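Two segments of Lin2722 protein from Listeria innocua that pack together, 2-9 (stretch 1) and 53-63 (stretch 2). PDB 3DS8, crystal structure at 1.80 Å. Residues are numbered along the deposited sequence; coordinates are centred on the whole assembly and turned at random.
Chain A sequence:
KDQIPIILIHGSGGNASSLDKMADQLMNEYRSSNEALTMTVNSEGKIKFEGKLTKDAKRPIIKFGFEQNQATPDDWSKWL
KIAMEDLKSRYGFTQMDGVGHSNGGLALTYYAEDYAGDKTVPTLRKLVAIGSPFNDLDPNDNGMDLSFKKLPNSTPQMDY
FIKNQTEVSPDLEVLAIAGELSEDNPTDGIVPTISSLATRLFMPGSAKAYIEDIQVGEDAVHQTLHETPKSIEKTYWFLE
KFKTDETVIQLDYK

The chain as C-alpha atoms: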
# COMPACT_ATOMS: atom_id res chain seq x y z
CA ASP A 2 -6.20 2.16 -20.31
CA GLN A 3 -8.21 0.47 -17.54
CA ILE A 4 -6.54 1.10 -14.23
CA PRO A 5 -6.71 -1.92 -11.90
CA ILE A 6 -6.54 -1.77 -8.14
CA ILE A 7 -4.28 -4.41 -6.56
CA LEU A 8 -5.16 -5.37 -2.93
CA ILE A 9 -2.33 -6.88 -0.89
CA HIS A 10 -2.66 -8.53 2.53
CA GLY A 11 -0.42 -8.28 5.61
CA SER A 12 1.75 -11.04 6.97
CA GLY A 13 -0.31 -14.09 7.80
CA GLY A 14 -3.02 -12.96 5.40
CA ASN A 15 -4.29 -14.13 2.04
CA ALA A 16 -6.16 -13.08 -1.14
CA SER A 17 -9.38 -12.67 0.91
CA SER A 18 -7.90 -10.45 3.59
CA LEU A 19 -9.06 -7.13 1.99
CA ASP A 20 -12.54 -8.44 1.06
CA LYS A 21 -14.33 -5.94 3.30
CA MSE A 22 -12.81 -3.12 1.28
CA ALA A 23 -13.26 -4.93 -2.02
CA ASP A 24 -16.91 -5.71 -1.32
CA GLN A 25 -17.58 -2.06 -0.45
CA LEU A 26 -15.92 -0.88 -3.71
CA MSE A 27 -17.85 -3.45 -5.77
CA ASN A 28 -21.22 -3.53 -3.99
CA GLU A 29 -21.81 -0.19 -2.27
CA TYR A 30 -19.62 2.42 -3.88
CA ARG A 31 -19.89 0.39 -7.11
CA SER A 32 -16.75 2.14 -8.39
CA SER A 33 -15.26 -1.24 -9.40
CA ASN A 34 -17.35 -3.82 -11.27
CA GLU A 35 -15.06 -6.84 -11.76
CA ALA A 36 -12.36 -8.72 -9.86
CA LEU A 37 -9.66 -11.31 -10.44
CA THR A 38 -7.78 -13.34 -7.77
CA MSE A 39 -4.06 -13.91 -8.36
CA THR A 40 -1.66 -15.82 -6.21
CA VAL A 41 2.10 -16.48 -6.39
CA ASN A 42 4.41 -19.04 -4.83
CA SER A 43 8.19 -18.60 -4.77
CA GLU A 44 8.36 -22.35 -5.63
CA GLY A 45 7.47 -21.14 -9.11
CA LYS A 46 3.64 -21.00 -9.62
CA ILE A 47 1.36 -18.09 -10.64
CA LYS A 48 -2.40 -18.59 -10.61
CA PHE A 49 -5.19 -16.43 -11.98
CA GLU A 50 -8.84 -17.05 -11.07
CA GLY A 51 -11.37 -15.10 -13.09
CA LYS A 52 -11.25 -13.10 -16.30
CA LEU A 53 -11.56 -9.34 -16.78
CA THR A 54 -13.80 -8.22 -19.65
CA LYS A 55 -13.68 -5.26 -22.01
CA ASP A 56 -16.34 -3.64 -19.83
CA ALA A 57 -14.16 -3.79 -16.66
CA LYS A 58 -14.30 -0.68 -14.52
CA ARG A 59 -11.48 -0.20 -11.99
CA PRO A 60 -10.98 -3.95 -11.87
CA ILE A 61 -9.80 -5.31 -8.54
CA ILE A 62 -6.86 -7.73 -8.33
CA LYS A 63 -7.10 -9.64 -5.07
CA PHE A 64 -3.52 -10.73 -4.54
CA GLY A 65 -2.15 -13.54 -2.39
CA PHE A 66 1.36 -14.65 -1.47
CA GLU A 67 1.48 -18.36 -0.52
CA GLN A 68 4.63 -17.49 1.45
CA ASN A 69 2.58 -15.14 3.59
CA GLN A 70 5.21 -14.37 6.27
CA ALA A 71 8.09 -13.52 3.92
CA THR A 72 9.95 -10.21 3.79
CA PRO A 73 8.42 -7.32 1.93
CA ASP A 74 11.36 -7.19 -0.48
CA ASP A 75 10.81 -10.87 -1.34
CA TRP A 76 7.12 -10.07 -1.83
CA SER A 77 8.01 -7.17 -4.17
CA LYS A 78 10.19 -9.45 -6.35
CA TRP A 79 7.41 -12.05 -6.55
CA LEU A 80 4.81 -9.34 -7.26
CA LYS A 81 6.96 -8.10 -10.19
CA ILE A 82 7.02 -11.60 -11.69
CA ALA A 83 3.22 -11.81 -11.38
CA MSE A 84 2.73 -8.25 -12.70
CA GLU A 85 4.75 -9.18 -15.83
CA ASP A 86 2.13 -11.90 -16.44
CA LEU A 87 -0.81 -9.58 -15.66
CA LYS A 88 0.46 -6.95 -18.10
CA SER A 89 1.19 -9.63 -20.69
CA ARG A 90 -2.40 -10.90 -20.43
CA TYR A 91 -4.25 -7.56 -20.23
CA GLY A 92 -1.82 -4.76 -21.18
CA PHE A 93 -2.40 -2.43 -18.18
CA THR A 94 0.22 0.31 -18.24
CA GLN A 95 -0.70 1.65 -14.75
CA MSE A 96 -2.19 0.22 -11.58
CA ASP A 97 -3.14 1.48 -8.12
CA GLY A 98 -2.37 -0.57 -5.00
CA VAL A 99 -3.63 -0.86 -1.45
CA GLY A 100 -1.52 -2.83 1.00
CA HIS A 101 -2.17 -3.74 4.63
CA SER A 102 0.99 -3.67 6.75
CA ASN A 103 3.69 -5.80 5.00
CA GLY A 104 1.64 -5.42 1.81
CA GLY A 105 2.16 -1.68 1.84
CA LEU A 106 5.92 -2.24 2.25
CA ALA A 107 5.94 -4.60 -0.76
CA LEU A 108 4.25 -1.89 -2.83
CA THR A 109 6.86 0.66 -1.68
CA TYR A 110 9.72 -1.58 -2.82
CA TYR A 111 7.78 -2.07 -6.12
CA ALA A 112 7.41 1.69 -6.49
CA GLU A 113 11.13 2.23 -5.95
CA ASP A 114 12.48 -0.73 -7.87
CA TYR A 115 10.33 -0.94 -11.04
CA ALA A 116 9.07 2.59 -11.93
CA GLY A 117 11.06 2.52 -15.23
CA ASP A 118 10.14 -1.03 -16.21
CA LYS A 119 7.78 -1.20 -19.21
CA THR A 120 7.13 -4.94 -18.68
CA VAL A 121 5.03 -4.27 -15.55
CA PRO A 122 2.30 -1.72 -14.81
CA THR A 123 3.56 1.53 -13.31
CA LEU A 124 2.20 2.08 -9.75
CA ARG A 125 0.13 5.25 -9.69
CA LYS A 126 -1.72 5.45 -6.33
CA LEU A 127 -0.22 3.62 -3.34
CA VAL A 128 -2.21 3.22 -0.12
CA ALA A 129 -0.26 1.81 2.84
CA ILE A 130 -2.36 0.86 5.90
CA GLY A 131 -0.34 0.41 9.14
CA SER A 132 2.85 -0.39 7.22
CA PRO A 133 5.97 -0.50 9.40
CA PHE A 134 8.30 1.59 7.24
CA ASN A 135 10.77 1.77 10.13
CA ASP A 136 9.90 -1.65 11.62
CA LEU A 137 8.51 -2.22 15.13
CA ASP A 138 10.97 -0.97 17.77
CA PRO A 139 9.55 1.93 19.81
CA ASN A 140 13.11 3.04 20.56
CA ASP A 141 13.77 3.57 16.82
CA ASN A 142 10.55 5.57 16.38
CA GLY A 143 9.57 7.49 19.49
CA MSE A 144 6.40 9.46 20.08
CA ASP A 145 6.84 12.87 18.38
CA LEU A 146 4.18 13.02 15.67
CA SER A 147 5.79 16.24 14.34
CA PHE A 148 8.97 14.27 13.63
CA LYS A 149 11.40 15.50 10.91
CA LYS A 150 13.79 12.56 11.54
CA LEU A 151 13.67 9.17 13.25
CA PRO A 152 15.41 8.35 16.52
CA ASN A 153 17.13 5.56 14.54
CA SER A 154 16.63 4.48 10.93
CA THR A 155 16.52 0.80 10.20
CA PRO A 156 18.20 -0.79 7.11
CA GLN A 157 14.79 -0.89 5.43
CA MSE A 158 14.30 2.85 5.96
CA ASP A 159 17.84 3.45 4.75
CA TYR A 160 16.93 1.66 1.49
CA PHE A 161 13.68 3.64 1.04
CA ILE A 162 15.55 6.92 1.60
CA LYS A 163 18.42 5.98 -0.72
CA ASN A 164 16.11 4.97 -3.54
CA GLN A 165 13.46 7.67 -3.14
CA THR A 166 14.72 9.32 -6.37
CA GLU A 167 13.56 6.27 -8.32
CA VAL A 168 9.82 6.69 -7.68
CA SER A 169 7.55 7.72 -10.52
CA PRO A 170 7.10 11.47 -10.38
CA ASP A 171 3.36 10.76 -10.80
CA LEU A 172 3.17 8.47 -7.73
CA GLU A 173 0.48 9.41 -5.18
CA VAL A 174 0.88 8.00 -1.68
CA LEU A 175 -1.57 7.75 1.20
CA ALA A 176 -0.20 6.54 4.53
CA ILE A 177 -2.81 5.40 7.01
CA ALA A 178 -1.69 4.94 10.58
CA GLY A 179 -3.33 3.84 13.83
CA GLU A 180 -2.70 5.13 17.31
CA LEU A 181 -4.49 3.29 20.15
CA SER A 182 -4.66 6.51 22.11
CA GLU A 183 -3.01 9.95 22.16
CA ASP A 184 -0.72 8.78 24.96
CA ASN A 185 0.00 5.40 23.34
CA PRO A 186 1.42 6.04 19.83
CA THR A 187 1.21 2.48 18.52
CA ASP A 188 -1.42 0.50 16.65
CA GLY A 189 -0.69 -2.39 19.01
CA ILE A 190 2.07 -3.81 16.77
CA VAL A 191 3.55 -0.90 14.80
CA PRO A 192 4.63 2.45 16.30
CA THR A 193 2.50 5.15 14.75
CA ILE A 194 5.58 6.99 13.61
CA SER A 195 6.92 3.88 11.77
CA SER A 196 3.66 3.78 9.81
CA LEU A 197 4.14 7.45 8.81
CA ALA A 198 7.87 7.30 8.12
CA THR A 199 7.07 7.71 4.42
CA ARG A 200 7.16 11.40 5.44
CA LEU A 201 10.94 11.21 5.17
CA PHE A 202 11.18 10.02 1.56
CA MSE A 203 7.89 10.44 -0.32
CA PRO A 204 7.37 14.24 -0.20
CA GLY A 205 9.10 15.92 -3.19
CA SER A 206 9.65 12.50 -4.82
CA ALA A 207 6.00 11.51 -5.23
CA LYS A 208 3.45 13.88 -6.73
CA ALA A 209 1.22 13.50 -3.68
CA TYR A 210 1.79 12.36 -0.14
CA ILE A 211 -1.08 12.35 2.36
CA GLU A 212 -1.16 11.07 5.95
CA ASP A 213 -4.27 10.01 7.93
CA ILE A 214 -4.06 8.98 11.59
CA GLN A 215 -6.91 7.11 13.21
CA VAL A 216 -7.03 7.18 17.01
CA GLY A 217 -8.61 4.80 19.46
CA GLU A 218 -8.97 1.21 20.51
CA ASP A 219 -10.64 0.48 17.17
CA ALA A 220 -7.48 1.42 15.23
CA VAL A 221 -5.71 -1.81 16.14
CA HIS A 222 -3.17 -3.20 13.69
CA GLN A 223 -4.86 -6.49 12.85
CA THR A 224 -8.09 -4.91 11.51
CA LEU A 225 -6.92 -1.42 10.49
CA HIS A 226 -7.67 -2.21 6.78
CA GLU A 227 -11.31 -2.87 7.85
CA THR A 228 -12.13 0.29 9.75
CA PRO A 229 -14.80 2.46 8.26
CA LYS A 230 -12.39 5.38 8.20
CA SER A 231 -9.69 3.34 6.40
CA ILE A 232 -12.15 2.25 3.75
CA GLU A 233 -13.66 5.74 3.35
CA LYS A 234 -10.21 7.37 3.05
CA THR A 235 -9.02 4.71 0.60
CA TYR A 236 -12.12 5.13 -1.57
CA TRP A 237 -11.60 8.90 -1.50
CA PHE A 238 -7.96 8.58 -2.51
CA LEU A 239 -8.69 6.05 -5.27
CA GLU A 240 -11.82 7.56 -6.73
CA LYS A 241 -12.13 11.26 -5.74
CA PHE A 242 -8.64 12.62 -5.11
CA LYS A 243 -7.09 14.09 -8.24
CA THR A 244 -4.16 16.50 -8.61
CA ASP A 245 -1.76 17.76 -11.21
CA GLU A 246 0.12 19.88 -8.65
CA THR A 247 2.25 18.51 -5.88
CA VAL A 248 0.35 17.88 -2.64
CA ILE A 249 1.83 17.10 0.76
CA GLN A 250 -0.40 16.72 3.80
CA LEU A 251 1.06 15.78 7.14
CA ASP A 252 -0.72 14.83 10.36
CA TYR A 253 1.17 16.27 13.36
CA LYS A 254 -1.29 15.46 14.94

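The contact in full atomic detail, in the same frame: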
# COMPACT_ATOMS: atom_id res chain seq x y z
N ASP A 2 -6.05 0.87 -21.03
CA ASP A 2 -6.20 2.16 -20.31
C ASP A 2 -7.03 2.02 -19.04
O ASP A 2 -7.15 2.98 -18.27
CB ASP A 2 -6.86 3.18 -21.22
CG ASP A 2 -6.11 3.36 -22.53
OD1 ASP A 2 -4.90 3.76 -22.48
OD2 ASP A 2 -6.72 3.10 -23.60
N GLN A 3 -7.61 0.83 -18.83
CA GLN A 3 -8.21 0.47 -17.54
C GLN A 3 -7.15 0.58 -16.49
O GLN A 3 -5.99 0.20 -16.76
CB GLN A 3 -8.70 -0.97 -17.54
CG GLN A 3 -10.02 -1.21 -18.25
CD GLN A 3 -10.26 -2.69 -18.50
OE1 GLN A 3 -9.66 -3.54 -17.85
NE2 GLN A 3 -11.13 -3.00 -19.45
N ILE A 4 -7.51 1.07 -15.30
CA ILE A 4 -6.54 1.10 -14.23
C ILE A 4 -7.00 0.18 -13.10
O ILE A 4 -7.93 0.51 -12.38
CB ILE A 4 -6.23 2.51 -13.72
CG1 ILE A 4 -5.72 3.41 -14.87
CG2 ILE A 4 -5.13 2.42 -12.63
CD1 ILE A 4 -5.22 4.81 -14.41
N PRO A 5 -6.35 -0.98 -12.96
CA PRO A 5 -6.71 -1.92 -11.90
C PRO A 5 -6.29 -1.42 -10.53
O PRO A 5 -5.41 -0.56 -10.40
CB PRO A 5 -5.95 -3.20 -12.26
CG PRO A 5 -4.80 -2.73 -13.05
CD PRO A 5 -5.24 -1.48 -13.78
N ILE A 6 -6.90 -2.02 -9.53
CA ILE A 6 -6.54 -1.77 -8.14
C ILE A 6 -6.10 -3.09 -7.52
O ILE A 6 -6.91 -4.00 -7.38
CB ILE A 6 -7.73 -1.23 -7.36
CG1 ILE A 6 -8.29 0.07 -8.02
CG2 ILE A 6 -7.32 -1.11 -5.84
CD1 ILE A 6 -9.69 0.41 -7.51
N ILE A 7 -4.81 -3.21 -7.21
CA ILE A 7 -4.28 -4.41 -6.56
C ILE A 7 -4.41 -4.28 -5.03
O ILE A 7 -3.99 -3.28 -4.43
CB ILE A 7 -2.85 -4.72 -6.99
CG1 ILE A 7 -2.42 -6.11 -6.50
CG2 ILE A 7 -1.82 -3.78 -6.45
CD1 ILE A 7 -1.31 -6.66 -7.32
N LEU A 8 -4.98 -5.30 -4.41
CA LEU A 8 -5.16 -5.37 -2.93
C LEU A 8 -4.21 -6.43 -2.40
O LEU A 8 -4.25 -7.61 -2.78
CB LEU A 8 -6.58 -5.75 -2.55
CG LEU A 8 -7.65 -4.81 -3.12
CD1 LEU A 8 -9.07 -5.33 -2.69
CD2 LEU A 8 -7.40 -3.32 -2.75
N ILE A 9 -3.37 -6.01 -1.45
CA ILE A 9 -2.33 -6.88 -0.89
C ILE A 9 -2.45 -6.97 0.63
O ILE A 9 -2.44 -5.94 1.31
CB ILE A 9 -0.91 -6.46 -1.28
CG1 ILE A 9 -0.79 -6.35 -2.80
CG2 ILE A 9 0.09 -7.47 -0.73
CD1 ILE A 9 0.60 -6.06 -3.30
N LEU A 53 -11.04 -10.71 -16.66
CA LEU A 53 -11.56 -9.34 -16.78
C LEU A 53 -12.03 -9.12 -18.20
O LEU A 53 -11.37 -9.57 -19.16
CB LEU A 53 -10.47 -8.33 -16.40
CG LEU A 53 -9.91 -8.53 -15.01
CD1 LEU A 53 -8.71 -7.59 -14.76
CD2 LEU A 53 -11.01 -8.32 -13.95
N THR A 54 -13.19 -8.48 -18.35
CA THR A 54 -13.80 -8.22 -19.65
C THR A 54 -13.43 -6.84 -20.14
O THR A 54 -12.81 -6.04 -19.42
CB THR A 54 -15.35 -8.31 -19.63
OG1 THR A 54 -15.90 -7.14 -19.00
CG2 THR A 54 -15.82 -9.55 -18.89
N LYS A 55 -13.83 -6.58 -21.39
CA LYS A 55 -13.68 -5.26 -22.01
C LYS A 55 -14.48 -4.18 -21.29
O LYS A 55 -14.14 -3.00 -21.37
CB LYS A 55 -14.10 -5.29 -23.50
CG LYS A 55 -15.52 -5.78 -23.76
CD LYS A 55 -15.82 -5.87 -25.26
CE LYS A 55 -17.29 -6.14 -25.51
NZ LYS A 55 -17.57 -6.23 -26.98
N ASP A 56 -15.54 -4.59 -20.58
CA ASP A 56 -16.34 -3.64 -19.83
C ASP A 56 -15.86 -3.45 -18.38
O ASP A 56 -16.58 -2.82 -17.58
CB ASP A 56 -17.80 -4.05 -19.80
CG ASP A 56 -18.42 -4.07 -21.17
OD1 ASP A 56 -18.35 -3.04 -21.89
OD2 ASP A 56 -18.96 -5.11 -21.52
N ALA A 57 -14.66 -3.95 -18.04
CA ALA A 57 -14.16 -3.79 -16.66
C ALA A 57 -13.96 -2.35 -16.28
O ALA A 57 -13.32 -1.58 -16.99
CB ALA A 57 -12.85 -4.62 -16.42
N LYS A 58 -14.48 -1.99 -15.10
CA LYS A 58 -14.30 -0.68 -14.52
C LYS A 58 -13.53 -0.80 -13.22
O LYS A 58 -13.96 -1.48 -12.32
CB LYS A 58 -15.67 -0.06 -14.24
CG LYS A 58 -15.64 1.30 -13.60
CD LYS A 58 -17.04 1.92 -13.52
CE LYS A 58 -17.89 1.35 -12.39
NZ LYS A 58 -19.26 1.97 -12.36
N ARG A 59 -12.37 -0.16 -13.15
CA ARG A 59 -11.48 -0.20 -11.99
C ARG A 59 -11.35 -1.63 -11.44
O ARG A 59 -11.57 -1.89 -10.26
CB ARG A 59 -11.98 0.79 -10.91
CG ARG A 59 -12.06 2.20 -11.45
CD ARG A 59 -10.67 2.78 -11.56
NE ARG A 59 -10.16 3.25 -10.26
CZ ARG A 59 -8.88 3.25 -9.87
NH1 ARG A 59 -7.92 2.66 -10.59
NH2 ARG A 59 -8.57 3.79 -8.71
N PRO A 60 -10.94 -2.56 -12.29
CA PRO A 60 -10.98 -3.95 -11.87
C PRO A 60 -10.06 -4.20 -10.68
O PRO A 60 -8.95 -3.67 -10.62
CB PRO A 60 -10.54 -4.72 -13.11
CG PRO A 60 -9.73 -3.73 -13.87
CD PRO A 60 -10.41 -2.42 -13.66
N ILE A 61 -10.54 -4.98 -9.73
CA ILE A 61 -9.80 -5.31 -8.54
C ILE A 61 -8.99 -6.62 -8.73
O ILE A 61 -9.50 -7.65 -9.20
CB ILE A 61 -10.75 -5.39 -7.33
CG1 ILE A 61 -11.31 -3.98 -7.03
CG2 ILE A 61 -10.05 -6.01 -6.08
CD1 ILE A 61 -12.39 -4.01 -5.98
N ILE A 62 -7.72 -6.55 -8.37
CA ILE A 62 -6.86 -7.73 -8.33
C ILE A 62 -6.59 -8.11 -6.87
O ILE A 62 -5.84 -7.45 -6.15
CB ILE A 62 -5.54 -7.49 -9.08
CG1 ILE A 62 -5.79 -6.86 -10.47
CG2 ILE A 62 -4.68 -8.82 -9.10
CD1 ILE A 62 -6.61 -7.65 -11.46
N LYS A 63 -7.28 -9.14 -6.42
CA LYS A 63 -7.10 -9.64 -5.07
C LYS A 63 -5.86 -10.53 -5.08
O LYS A 63 -5.86 -11.60 -5.65
CB LYS A 63 -8.33 -10.42 -4.62
CG LYS A 63 -9.59 -9.58 -4.63
CD LYS A 63 -10.79 -10.32 -4.04
CE LYS A 63 -12.03 -9.48 -4.09
NZ LYS A 63 -13.21 -10.25 -3.59
O HOH W 1 -9.85 -5.78 -18.92
O HOH W 2 -10.70 1.65 -15.14

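Two neighbouring parallel strands bond in a staggered pattern, one residue reaching both sides of a single partner, and the pairing of 6-9 with 61-63 in Lin2722 is a compact example. Their N-to-C directions differ by 23°, and I6, I7 and L8 lie level with I61, I62 and K63. I6 supplies both of its backbone polar groups: its N donates to P60 O (2.8 Å) and its O accepts from I62 N (2.9 Å). I62 in turn passes its carbonyl onward, I62 O accepting from L8 N at 2.9 Å. The N-H...O angles of 162° to 174° are close to straight. The same carbonyls also receive CA-H...O contacts, from P5 CA to P60 O (3.1 Å), I61 CA to I6 O and I7 CA to I62 O (both 3.4 Å).

P5 and P60 have no amide hydrogen to give, yet the carbonyl of P60 still starts the ladder. Before it, side chains and water take over. R59 NH1 donates to I4 O (2.8 Å), which lies near the guanidinium plane, while I6 CG1 sits over one face, 3.7 Å from NH1. Water 2 accepts from both I4 N and R59 N, each at 3.2 Å, and so joins two amides that do not meet directly. Farther out, T54 O closes the type I turn by accepting from A57 N (3.1 Å). T54 O also takes a weak hydrogen bond from Q3 NE2 (3.5 Å) and an ordinary one from water 1 (3.0 Å), which donates as well to Q3 OE1 at 2.5 Å.

Apolar contacts fill the remaining space. L8 CD1 meets I61 CG2 at 3.6 Å on the sheet face shared by I6, I61, L8 and K63; on the other, I7 CG1 lies 4.3 Å from I62 CB. P5 CB packs 4.1 Å from both P60 CG and I62 CG1.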